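Local coordinates for protein pectinesterase (Sitophilus oryzae, PDB 4PMH) that hydrolyses the methyl esters of pectin, releasing methanol and leaving polygalacturonate, and probably serves in digesting plant cell walls, at residues 114-119 with 136-141; 131-136 with 151-156. All coordinates share one frame; numbering follows the deposited sequence.

In the fold
Both contacts use helix 131-138, which lies beside the right-handed parallel beta-helix of the pectinesterase fold, and their centres are 12 Å apart. Contact 1 joins the C-terminal end of this helix to helix 113-120; contact 2 joins its N-terminal part to strand 152-154 of the beta-helix. The two share S136 and meet directly: Y116 CE2 lies 3.5 Å from Y134 CD1, and C137 SG lies 3.7 Å from W153 CZ3. Contact 1 is away from the annotated sites. Contact 2 is nearer, the W153 side chain being about 12 Å from that of W292, which by similarity binds substrate.

Contact 1 (114-119 with 136-141); sequences SAYKSL and SCASKS
The outer part of the Y116 ring meets C137 and the start of A138 at a slant. The closest approach is 3.5 Å, from Y116 CZ to C137 CB; CE2 of the same ring lies 3.7 Å from the backbone N of A138. The sulfur stands further back, C137 SG being 5.2 Å from the ring centroid and 38° off its normal, a slanting Cys sulfur-aromatic contact. Beside the ring, aliphatic carbons meet: K117 CG packs on A138 CB at 3.9 Å, while the rest of the lysine chain leads its ammonium end away from A138. No hydrogen bond crosses between 114-119 and 136-141; the contact is van der Waals packing, mostly between carbon atoms, of helix 113-120 on the last turn of helix 131-138. Both helices lie in the connection from strand 101-105 to strand 152-154 of the parallel beta-helix. With CG swung anti to the backbone N (chi1 169°), the Y116 ring reaches across to the other helix. Its hydroxyl is hydrogen-bonded to that of Y81 on strand 80-82, which ties the buried polar end of the ring to the beta-helix, while M107 and I144 also pack on the side chain. C137 is fixed in turn by its disulfide to C148, which links the end of helix 131-138 to helix 145-148, just ahead of strand 152-154.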
# COMPACT_ATOMS: atom_id res chain seq x y z
N SER A 114 17.62 -0.02 -19.45
CA SER A 114 18.05 1.13 -20.25
C SER A 114 17.04 2.28 -20.20
O SER A 114 17.41 3.45 -20.04
CB SER A 114 18.31 0.74 -21.70
OG SER A 114 19.20 -0.35 -21.74
N ALA A 115 15.76 1.94 -20.36
CA ALA A 115 14.70 2.93 -20.32
C ALA A 115 14.62 3.57 -18.93
O ALA A 115 14.39 4.79 -18.81
CB ALA A 115 13.37 2.30 -20.71
N TYR A 116 14.84 2.77 -17.88
CA TYR A 116 14.84 3.28 -16.50
C TYR A 116 15.96 4.29 -16.32
O TYR A 116 15.74 5.38 -15.77
CB TYR A 116 14.97 2.11 -15.52
CG TYR A 116 15.24 2.49 -14.08
CD1 TYR A 116 14.20 2.79 -13.19
CD2 TYR A 116 16.53 2.53 -13.59
CE1 TYR A 116 14.46 3.12 -11.86
CE2 TYR A 116 16.81 2.86 -12.27
CZ TYR A 116 15.78 3.15 -11.41
OH TYR A 116 16.10 3.48 -10.11
N LYS A 117 17.14 3.98 -16.84
CA LYS A 117 18.25 4.92 -16.77
C LYS A 117 17.93 6.22 -17.47
O LYS A 117 18.21 7.30 -16.94
CB LYS A 117 19.53 4.32 -17.33
CG LYS A 117 20.13 3.24 -16.45
CD LYS A 117 21.50 2.78 -16.93
CE LYS A 117 22.59 3.78 -16.56
NZ LYS A 117 23.90 3.39 -17.17
N SER A 118 17.35 6.13 -18.67
CA SER A 118 17.00 7.33 -19.43
C SER A 118 15.98 8.15 -18.68
O SER A 118 16.08 9.37 -18.64
CB SER A 118 16.45 6.99 -20.81
OG SER A 118 17.47 6.43 -21.61
N LEU A 119 15.01 7.48 -18.08
CA LEU A 119 13.94 8.17 -17.41
C LEU A 119 14.37 8.86 -16.10
O LEU A 119 13.99 10.00 -15.85
CB LEU A 119 12.77 7.21 -17.16
CG LEU A 119 11.43 7.81 -16.77
CD1 LEU A 119 10.81 8.59 -17.93
CD2 LEU A 119 10.47 6.72 -16.29
N SER A 136 21.04 -0.37 -8.08
CA SER A 136 20.51 -1.73 -7.99
C SER A 136 19.39 -1.98 -9.00
O SER A 136 19.25 -3.07 -9.51
CB SER A 136 20.01 -2.06 -6.58
OG SER A 136 18.71 -1.55 -6.40
N CYS A 137 18.60 -0.95 -9.30
CA CYS A 137 17.62 -1.05 -10.36
C CYS A 137 18.26 -0.88 -11.75
O CYS A 137 17.91 -1.61 -12.70
CB CYS A 137 16.53 -0.00 -10.16
SG CYS A 137 15.60 -0.31 -8.64
N ALA A 138 19.19 0.05 -11.86
CA ALA A 138 19.89 0.34 -13.12
C ALA A 138 20.69 -0.85 -13.61
O ALA A 138 20.86 -1.04 -14.82
CB ALA A 138 20.80 1.55 -12.96
N SER A 139 21.16 -1.67 -12.67
CA SER A 139 22.03 -2.79 -13.00
C SER A 139 21.34 -4.11 -13.34
O SER A 139 22.02 -5.10 -13.62
CB SER A 139 22.99 -3.02 -11.87
OG SER A 139 23.69 -1.81 -11.64
N LYS A 140 20.01 -4.13 -13.33
CA LYS A 140 19.24 -5.32 -13.66
C LYS A 140 19.37 -5.59 -15.14
O LYS A 140 19.84 -4.73 -15.86
CB LYS A 140 17.77 -5.08 -13.32
CG LYS A 140 17.49 -4.92 -11.83
CD LYS A 140 16.57 -6.01 -11.33
CE LYS A 140 16.57 -6.14 -9.81
NZ LYS A 140 16.26 -4.86 -9.16
N SER A 141 18.95 -6.76 -15.59
CA SER A 141 18.86 -6.99 -17.04
C SER A 141 17.44 -7.34 -17.46
O SER A 141 16.72 -8.01 -16.73
CB SER A 141 19.80 -8.11 -17.46
OG SER A 141 20.06 -8.00 -18.85

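Contact 2 (131-136 with 151-156); sequences YSMYNS and VFWVKA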
# COMPACT_ATOMS: atom_id res chain seq x y z
N TYR A 131 22.01 6.49 -4.12
CA TYR A 131 22.61 6.00 -5.35
C TYR A 131 22.55 4.47 -5.44
O TYR A 131 22.28 3.91 -6.51
CB TYR A 131 24.06 6.50 -5.51
CG TYR A 131 24.67 6.08 -6.83
CD1 TYR A 131 24.42 6.79 -7.99
CD2 TYR A 131 25.46 4.94 -6.92
CE1 TYR A 131 24.96 6.39 -9.21
CE2 TYR A 131 26.01 4.54 -8.13
CZ TYR A 131 25.75 5.26 -9.26
OH TYR A 131 26.30 4.87 -10.46
N SER A 132 22.77 3.79 -4.31
CA SER A 132 22.73 2.33 -4.29
C SER A 132 21.35 1.78 -4.67
O SER A 132 21.24 0.79 -5.40
CB SER A 132 23.19 1.78 -2.94
OG SER A 132 22.47 2.38 -1.86
N MET A 133 20.28 2.46 -4.24
CA MET A 133 18.94 2.07 -4.69
C MET A 133 18.82 2.20 -6.21
O MET A 133 18.42 1.26 -6.88
CB MET A 133 17.85 2.91 -4.02
CG MET A 133 17.72 2.68 -2.52
SD MET A 133 16.63 3.89 -1.73
CE MET A 133 15.05 3.49 -2.45
N TYR A 134 19.18 3.37 -6.74
CA TYR A 134 19.12 3.61 -8.20
C TYR A 134 19.97 2.59 -8.97
O TYR A 134 19.49 1.92 -9.92
CB TYR A 134 19.54 5.06 -8.53
CG TYR A 134 19.98 5.23 -9.96
CD1 TYR A 134 19.06 5.19 -11.01
CD2 TYR A 134 21.33 5.39 -10.28
CE1 TYR A 134 19.46 5.31 -12.33
CE2 TYR A 134 21.74 5.51 -11.61
CZ TYR A 134 20.80 5.47 -12.63
OH TYR A 134 21.19 5.61 -13.95
N ASN A 135 21.21 2.43 -8.53
CA ASN A 135 22.14 1.52 -9.18
C ASN A 135 21.67 0.05 -9.17
O ASN A 135 21.84 -0.67 -10.15
CB ASN A 135 23.54 1.64 -8.58
CG ASN A 135 24.56 0.80 -9.34
OD1 ASN A 135 24.58 0.78 -10.58
ND2 ASN A 135 25.40 0.08 -8.60
N SER A 136 21.04 -0.37 -8.08
CA SER A 136 20.51 -1.73 -7.99
C SER A 136 19.39 -1.98 -9.00
O SER A 136 19.25 -3.07 -9.51
CB SER A 136 20.01 -2.06 -6.58
OG SER A 136 18.71 -1.55 -6.40
N VAL A 151 7.53 4.51 -7.82
CA VAL A 151 7.73 5.96 -8.01
C VAL A 151 8.25 6.67 -6.75
O VAL A 151 9.22 7.43 -6.81
CB VAL A 151 6.44 6.63 -8.57
CG1 VAL A 151 6.54 8.14 -8.58
CG2 VAL A 151 6.14 6.08 -9.95
N PHE A 152 7.65 6.38 -5.60
CA PHE A 152 8.06 6.92 -4.30
C PHE A 152 8.41 5.73 -3.37
O PHE A 152 7.53 4.96 -2.98
CB PHE A 152 6.90 7.74 -3.75
CG PHE A 152 7.26 8.79 -2.73
CD1 PHE A 152 7.78 8.44 -1.49
CD2 PHE A 152 6.95 10.13 -2.97
CE1 PHE A 152 8.07 9.42 -0.54
CE2 PHE A 152 7.22 11.11 -2.02
CZ PHE A 152 7.77 10.75 -0.80
N TRP A 153 9.69 5.59 -3.02
CA TRP A 153 10.23 4.39 -2.38
C TRP A 153 10.82 4.76 -1.01
O TRP A 153 11.81 5.46 -0.93
CB TRP A 153 11.31 3.79 -3.27
CG TRP A 153 11.75 2.39 -2.92
CD1 TRP A 153 11.58 1.72 -1.74
CD2 TRP A 153 12.47 1.49 -3.78
NE1 TRP A 153 12.13 0.47 -1.81
CE2 TRP A 153 12.69 0.31 -3.05
CE3 TRP A 153 12.93 1.58 -5.10
CZ2 TRP A 153 13.34 -0.79 -3.60
CZ3 TRP A 153 13.60 0.49 -5.64
CH2 TRP A 153 13.79 -0.68 -4.90
N VAL A 154 10.18 4.30 0.06
CA VAL A 154 10.56 4.69 1.42
C VAL A 154 11.22 3.50 2.11
O VAL A 154 10.56 2.51 2.39
CB VAL A 154 9.34 5.13 2.25
CG1 VAL A 154 9.77 5.57 3.64
CG2 VAL A 154 8.58 6.23 1.54
N LYS A 155 12.53 3.63 2.37
CA LYS A 155 13.31 2.67 3.14
C LYS A 155 13.83 3.23 4.45
O LYS A 155 14.76 2.68 5.01
CB LYS A 155 14.52 2.20 2.30
CG LYS A 155 14.13 1.35 1.12
CD LYS A 155 15.32 0.97 0.24
CE LYS A 155 16.01 -0.31 0.70
NZ LYS A 155 15.27 -1.54 0.31
N ALA A 156 13.26 4.33 4.95
CA ALA A 156 13.65 4.88 6.23
C ALA A 156 12.45 4.88 7.15
O ALA A 156 11.32 5.05 6.70
CB ALA A 156 14.17 6.31 6.07
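The terminal methyl of M133 sits over one face of the W153 indole, with CE 3.4 Å above the plane and displaced toward the rim. It meets the CG-CD2 bond of the five-membered ring, with M133 CE 3.5 Å from W153 CG, and is centred more on the pyrrole than on the benzene ring. This is a CH-pi contact: M133 CE lies 3.7 Å from the centroid of the five-membered ring, 22° off the normal. The sulfur is set back behind the methyl, M133 SD being 5.3 Å from the same centroid, so the Met-aromatic contact is made methyl first. The thioether chain runs out from the helix almost extended until its last bond, where chi3 of 66° turns CE onto the indole. Here helix 131-138 packs against strand 152-154, which lies between 80-82 and 181-183 in one parallel sheet of the pectinesterase beta-helix. K155, two residues beyond W153 and so on the same side of the chain, adds its CD methylene beside the thioether. The two side chains run antiparallel, K155 CD lying 3.7 Å from M133 CE and 3.8 Å from M133 SD. M133 also touches Y81 of the adjoining strand 80-82. Within the helix, M133 O accepts a hydrogen bond from S136 OG at 2.9 Å, the donor lying 23° out of the carbonyl plane.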